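Local coordinates for protein serine repeat antigen 5 (Plasmodium falciparum, PDB 6X44) that is a malarial pseudo-zymogen pairing a prodomain with a papain-family cysteine protease domain, and probably lacks conventional protease activity, at residues G65-Y70 / R102-C107; M72-D77 / C107-D112. All blocks are in the same frame, centred on the assembly; numbering follows the deposited sequence.

Contact 1 (G65-Y70 / R102-C107)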
loop_
_atom_site.group_PDB
_atom_site.type_symbol
_atom_site.label_atom_id
_atom_site.label_comp_id
_atom_site.label_asym_id
_atom_site.label_seq_id
_atom_site.Cartn_x
_atom_site.Cartn_y
_atom_site.Cartn_z
ATOM N N GLY A 65 11.002 -3.986 -10.234
ATOM C CA GLY A 65 10.609 -4.432 -11.554
ATOM C C GLY A 65 9.927 -3.393 -12.427
ATOM O O GLY A 65 9.499 -3.728 -13.539
ATOM N N THR A 66 9.812 -2.145 -11.976
ATOM C CA THR A 66 9.153 -1.131 -12.797
ATOM C C THR A 66 9.852 -0.941 -14.146
ATOM O O THR A 66 9.195 -0.839 -15.189
ATOM C CB THR A 66 9.100 0.190 -12.049
ATOM O OG1 THR A 66 8.305 0.027 -10.865
ATOM C CG2 THR A 66 8.501 1.278 -12.958
ATOM N N LEU A 67 11.181 -0.823 -14.140
ATOM C CA LEU A 67 11.923 -0.517 -15.361
ATOM C C LEU A 67 12.510 -1.755 -16.030
ATOM O O LEU A 67 12.954 -1.672 -17.178
ATOM C CB LEU A 67 13.030 0.499 -15.065
ATOM C CG LEU A 67 12.423 1.799 -14.541
ATOM C CD1 LEU A 67 13.495 2.727 -14.071
ATOM C CD2 LEU A 67 11.594 2.485 -15.598
ATOM N N ASP A 68 12.521 -2.887 -15.338
ATOM C CA ASP A 68 12.777 -4.161 -15.994
ATOM C C ASP A 68 11.773 -4.388 -17.107
ATOM O O ASP A 68 12.094 -4.954 -18.148
ATOM C CB ASP A 68 12.668 -5.317 -14.983
ATOM C CG ASP A 68 13.706 -5.255 -13.862
ATOM O OD1 ASP A 68 14.696 -4.487 -13.985
ATOM O OD2 ASP A 68 13.525 -6.020 -12.869
ATOM N N ASN A 69 10.540 -3.959 -16.895
ATOM C CA ASN A 69 9.431 -4.528 -17.634
ATOM C C ASN A 69 8.797 -3.594 -18.657
ATOM O O ASN A 69 8.139 -4.084 -19.573
ATOM C CB ASN A 69 8.351 -4.998 -16.639
ATOM C CG ASN A 69 8.701 -6.343 -15.980
ATOM O OD1 ASN A 69 8.495 -7.405 -16.578
ATOM N ND2 ASN A 69 9.242 -6.295 -14.754
ATOM N N TYR A 70 8.953 -2.276 -18.521
ATOM C CA TYR A 70 8.257 -1.333 -19.382
ATOM C C TYR A 70 9.244 -0.368 -20.037
ATOM O O TYR A 70 10.362 -0.152 -19.562
ATOM C CB TYR A 70 7.191 -0.555 -18.597
ATOM C CG TYR A 70 6.190 -1.458 -17.921
ATOM C CD1 TYR A 70 5.163 -2.031 -18.648
ATOM C CD2 TYR A 70 6.292 -1.760 -16.572
ATOM C CE1 TYR A 70 4.263 -2.867 -18.060
ATOM C CE2 TYR A 70 5.405 -2.594 -15.976
ATOM C CZ TYR A 70 4.378 -3.143 -16.728
ATOM O OH TYR A 70 3.475 -3.976 -16.153
ATOM N N ARG A 102 12.231 9.361 -6.366
ATOM C CA ARG A 102 12.808 8.016 -6.289
ATOM C C ARG A 102 11.841 6.910 -6.675
ATOM O O ARG A 102 12.230 5.736 -6.646
ATOM C CB ARG A 102 13.328 7.734 -4.885
ATOM C CG ARG A 102 14.076 8.887 -4.288
ATOM C CD ARG A 102 14.642 8.495 -2.967
ATOM N NE ARG A 102 16.042 8.119 -3.084
ATOM C CZ ARG A 102 17.048 8.967 -2.910
ATOM N NH1 ARG A 102 16.799 10.244 -2.622
ATOM N NH2 ARG A 102 18.300 8.538 -3.030
ATOM N N ASN A 103 10.600 7.235 -7.026
ATOM C CA ASN A 103 9.730 6.261 -7.681
ATOM C C ASN A 103 10.178 6.096 -9.128
ATOM O O ASN A 103 10.038 7.018 -9.947
ATOM C CB ASN A 103 8.271 6.697 -7.603
ATOM C CG ASN A 103 7.313 5.677 -8.220
ATOM O OD1 ASN A 103 7.724 4.736 -8.919
ATOM N ND2 ASN A 103 6.030 5.862 -7.965
ATOM N N ALA A 104 10.686 4.904 -9.452
ATOM C CA ALA A 104 11.168 4.609 -10.802
ATOM C C ALA A 104 10.111 4.827 -11.872
ATOM O O ALA A 104 10.451 5.006 -13.054
ATOM C CB ALA A 104 11.672 3.169 -10.854
ATOM N N ALA A 105 8.836 4.825 -11.491
ATOM C CA ALA A 105 7.801 5.124 -12.459
ATOM C C ALA A 105 8.081 6.406 -13.238
ATOM O O ALA A 105 7.589 6.546 -14.366
ATOM C CB ALA A 105 6.449 5.236 -11.754
ATOM N N VAL A 106 8.842 7.354 -12.671
ATOM C CA VAL A 106 9.076 8.628 -13.361
ATOM C C VAL A 106 9.926 8.449 -14.611
ATOM O O VAL A 106 9.972 9.344 -15.451
ATOM C CB VAL A 106 9.765 9.686 -12.472
ATOM C CG1 VAL A 106 8.980 9.970 -11.223
ATOM C CG2 VAL A 106 11.155 9.249 -12.108
ATOM N N CYS A 107 10.611 7.326 -14.765
ATOM C CA CYS A 107 11.387 7.068 -15.979
ATOM C C CYS A 107 10.580 6.365 -17.056
ATOM O O CYS A 107 11.110 6.124 -18.148
ATOM C CB CYS A 107 12.634 6.250 -15.627
ATOM S SG CYS A 107 13.673 7.176 -14.470
#
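Leu67 reaches across to Ala104 and Cys107 with the outer half of its side chain. Its CB stands back, making no close approach to residues 102-107. Contact begins at Leu67 CG, which lies 4.0 Å from Ala104 CB, and there the chain forks. Leu67 CD1 lies 3.7 Å from Ala104 CB and also touches Cys107 CB. Leu67 CD2 faces both the carbonyl and the end of the same turn, 3.8 Å from Ala104 O and 3.9 Å from Cys107 CB. Setting CG opposite the carbonyl carbon of Leu67 (chi1 -61°) aims this fork at the partner.

The surface it meets is a short 3-10 turn, 104-107, introduced by an Asx turn: Asn103 OD1 accepts from Ala105 N at 2.8 Å, the donor standing well above the carbonyl plane of the amide. Cys107, at the end of the turn, is tied by a disulfide to Cys55 of helix 45-61, whose Leu58 touches Cys107 and whose Lys59 touches Leu67. This mainly helical surrounding is consistent with the prodomain of a papain-like zymogen.

Thr66 comes in beside Leu67 through its methyl. Thr66 CG2 is held opposite the backbone N and touches the start of the turn, 3.9 Å from Ala105 N, while OG1 looks to Thr64 for its hydrogen bond. Trp114 of helix 113-116 packs on both Thr66 and Ala105. Behind the leucine, Asn69 ND2 donates to Gly65 O at 2.9 Å, almost straight (174°) and on a lone pair in the carbonyl plane, spanning the short helical turn that carries Thr66 and Leu67.

Contact 2 (M72-D77 / C107-D112)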
loop_
_atom_site.group_PDB
_atom_site.type_symbol
_atom_site.label_atom_id
_atom_site.label_comp_id
_atom_site.label_asym_id
_atom_site.label_seq_id
_atom_site.Cartn_x
_atom_site.Cartn_y
_atom_site.Cartn_z
ATOM N N MET A 72 11.299 2.660 -21.143
ATOM C CA MET A 72 11.838 3.880 -20.581
ATOM C C MET A 72 11.512 5.039 -21.495
ATOM O O MET A 72 11.605 4.930 -22.720
ATOM C CB MET A 72 13.356 3.779 -20.418
ATOM C CG MET A 72 13.918 4.778 -19.377
ATOM S SD MET A 72 15.339 4.156 -18.449
ATOM C CE MET A 72 14.830 2.470 -18.039
ATOM N N GLY A 73 11.131 6.147 -20.897
ATOM C CA GLY A 73 10.974 7.361 -21.658
ATOM C C GLY A 73 12.304 7.872 -22.194
ATOM O O GLY A 73 13.394 7.493 -21.754
ATOM N N ASN A 74 12.203 8.730 -23.201
ATOM C CA ASN A 74 13.311 9.595 -23.568
ATOM C C ASN A 74 13.293 10.832 -22.662
ATOM O O ASN A 74 12.459 10.973 -21.754
ATOM C CB ASN A 74 13.227 9.982 -25.041
ATOM C CG ASN A 74 11.939 10.685 -25.375
ATOM O OD1 ASN A 74 11.415 11.504 -24.603
ATOM N ND2 ASN A 74 11.411 10.370 -26.535
ATOM N N GLU A 75 14.194 11.774 -22.958
ATOM C CA GLU A 75 14.436 12.903 -22.070
ATOM C C GLU A 75 13.192 13.756 -21.895
ATOM O O GLU A 75 12.954 14.288 -20.800
ATOM C CB GLU A 75 15.607 13.742 -22.611
ATOM C CG GLU A 75 16.818 12.900 -23.091
ATOM C CD GLU A 75 16.727 12.521 -24.570
ATOM O OE1 GLU A 75 16.519 13.432 -25.408
ATOM O OE2 GLU A 75 16.842 11.312 -24.891
ATOM N N MET A 76 12.368 13.880 -22.944
ATOM C CA MET A 76 11.178 14.722 -22.852
ATOM C C MET A 76 10.046 14.026 -22.096
ATOM O O MET A 76 9.271 14.686 -21.399
ATOM C CB MET A 76 10.681 15.136 -24.248
ATOM C CG MET A 76 11.729 15.167 -25.380
ATOM S SD MET A 76 13.165 16.239 -25.131
ATOM C CE MET A 76 12.413 17.706 -24.436
ATOM N N ASP A 77 9.912 12.708 -22.245
ATOM C CA ASP A 77 8.993 11.946 -21.398
ATOM C C ASP A 77 9.355 12.106 -19.923
ATOM O O ASP A 77 8.499 12.414 -19.090
ATOM C CB ASP A 77 9.030 10.464 -21.773
ATOM C CG ASP A 77 8.717 10.195 -23.244
ATOM O OD1 ASP A 77 7.814 10.833 -23.817
ATOM O OD2 ASP A 77 9.386 9.319 -23.823
ATOM N N CYS A 107 10.611 7.326 -14.765
ATOM C CA CYS A 107 11.387 7.068 -15.979
ATOM C C CYS A 107 10.580 6.365 -17.056
ATOM O O CYS A 107 11.110 6.124 -18.148
ATOM C CB CYS A 107 12.634 6.250 -15.627
ATOM S SG CYS A 107 13.673 7.176 -14.470
ATOM N N LEU A 108 9.299 6.065 -16.799
ATOM C CA LEU A 108 8.503 5.304 -17.759
ATOM C C LEU A 108 8.080 6.169 -18.934
ATOM O O LEU A 108 7.673 7.313 -18.760
ATOM C CB LEU A 108 7.252 4.739 -17.098
ATOM C CG LEU A 108 7.510 3.596 -16.129
ATOM C CD1 LEU A 108 6.250 3.265 -15.412
ATOM C CD2 LEU A 108 8.033 2.401 -16.880
ATOM N N LYS A 109 8.146 5.613 -20.139
ATOM C CA LYS A 109 7.524 6.313 -21.249
ATOM C C LYS A 109 6.046 6.553 -20.976
ATOM O O LYS A 109 5.532 7.643 -21.226
ATOM C CB LYS A 109 7.704 5.545 -22.553
ATOM C CG LYS A 109 7.161 6.354 -23.765
ATOM C CD LYS A 109 7.568 5.769 -25.135
ATOM C CE LYS A 109 9.033 6.028 -25.447
ATOM N NZ LYS A 109 9.245 7.512 -25.679
ATOM N N ASN A 110 5.346 5.555 -20.458
ATOM C CA ASN A 110 3.943 5.708 -20.070
ATOM C C ASN A 110 3.798 5.312 -18.605
ATOM O O ASN A 110 3.842 4.119 -18.276
ATOM C CB ASN A 110 3.058 4.848 -20.955
ATOM C CG ASN A 110 1.624 4.948 -20.586
ATOM O OD1 ASN A 110 1.216 5.722 -19.688
ATOM N ND2 ASN A 110 0.824 4.187 -21.285
ATOM N N VAL A 111 3.646 6.312 -17.734
ATOM C CA VAL A 111 3.622 6.093 -16.299
ATOM C C VAL A 111 2.443 5.235 -15.894
ATOM O O VAL A 111 2.461 4.635 -14.814
ATOM C CB VAL A 111 3.588 7.429 -15.517
ATOM C CG1 VAL A 111 4.791 8.260 -15.845
ATOM C CG2 VAL A 111 2.314 8.222 -15.797
ATOM N N ASP A 112 1.409 5.168 -16.730
ATOM C CA ASP A 112 0.280 4.282 -16.448
ATOM C C ASP A 112 0.713 2.817 -16.405
ATOM O O ASP A 112 0.046 1.991 -15.763
ATOM C CB ASP A 112 -0.820 4.439 -17.505
ATOM C CG ASP A 112 -1.580 5.780 -17.407
ATOM O OD1 ASP A 112 -1.504 6.453 -16.369
ATOM O OD2 ASP A 112 -2.244 6.163 -18.389
#
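The carboxylate of Asp77 has the Lys109 side chain over one face: Lys109 CG sits above it, 3.7 Å from Asp77 OD2, and the chain then curls toward the rim. There Lys109 NZ meets Asp77 OD2 on its syn side at 2.6 Å, a short salt bridge slightly out of the carboxylate plane. On the anti side Asp77 OD2 also accepts from Asn74 N at 2.9 Å, and this donor is displaced to the opposite face. The second flat group, the Asn74 amide, points Asn74 OD1 at Asp77 N, 3.0 Å away and nearly on the line of its C=O bond; Asn74 ND2 lies 3.7 Å from Lys109 NZ without bonding.

The two reciprocal bonds between Asn74 and Asp77 make a capping box at the start of helix 75-87. Lys109 reaches it by turning at its last two torsions (chi3 -74°, chi4 -68°), which curls the ammonium back to Asp77 OD2.

Beneath these side chains the backbones lie close, in a single beta bridge of Met72 with Leu108. Gly73 N donates to Cys107 O at 2.7 Å and 164°, and Lys109 pairs through its backbone with Gly71. Met72 CG rests 3.3 Å from Cys107 O, beside the hydrogen bond.

One carboxylate oxygen thus serves two donors, one belonging to its own helix cap and one to the opposing loop. Asp77 OD2 also lies 3.1 Å from Asn74 OD1, another acceptor, and the positive charge of Lys109 probably offsets that repulsion while helping to keep Asp77 ionised.

In the fold
From the N terminus the chain passes through helix 4-25 and helix 45-61 into the short helical turn 66-69, the first half of contact 1, and then into 72-77, which opens helix 75-87. After helix 94-100 it returns through 102-107, closing the first loop, and at once through 107-112, closing the second. The segments alternate along the sequence, so the two loops cross. Cys107 belongs to both returning segments and, through its disulfide, joins them to helix 45-61. With centres about 9 Å apart, the contacts also touch: Leu108 packs on Leu67 and Tyr70. Together they tie the segment between helices 45-61 and 75-87 to the approach to helix 113-116.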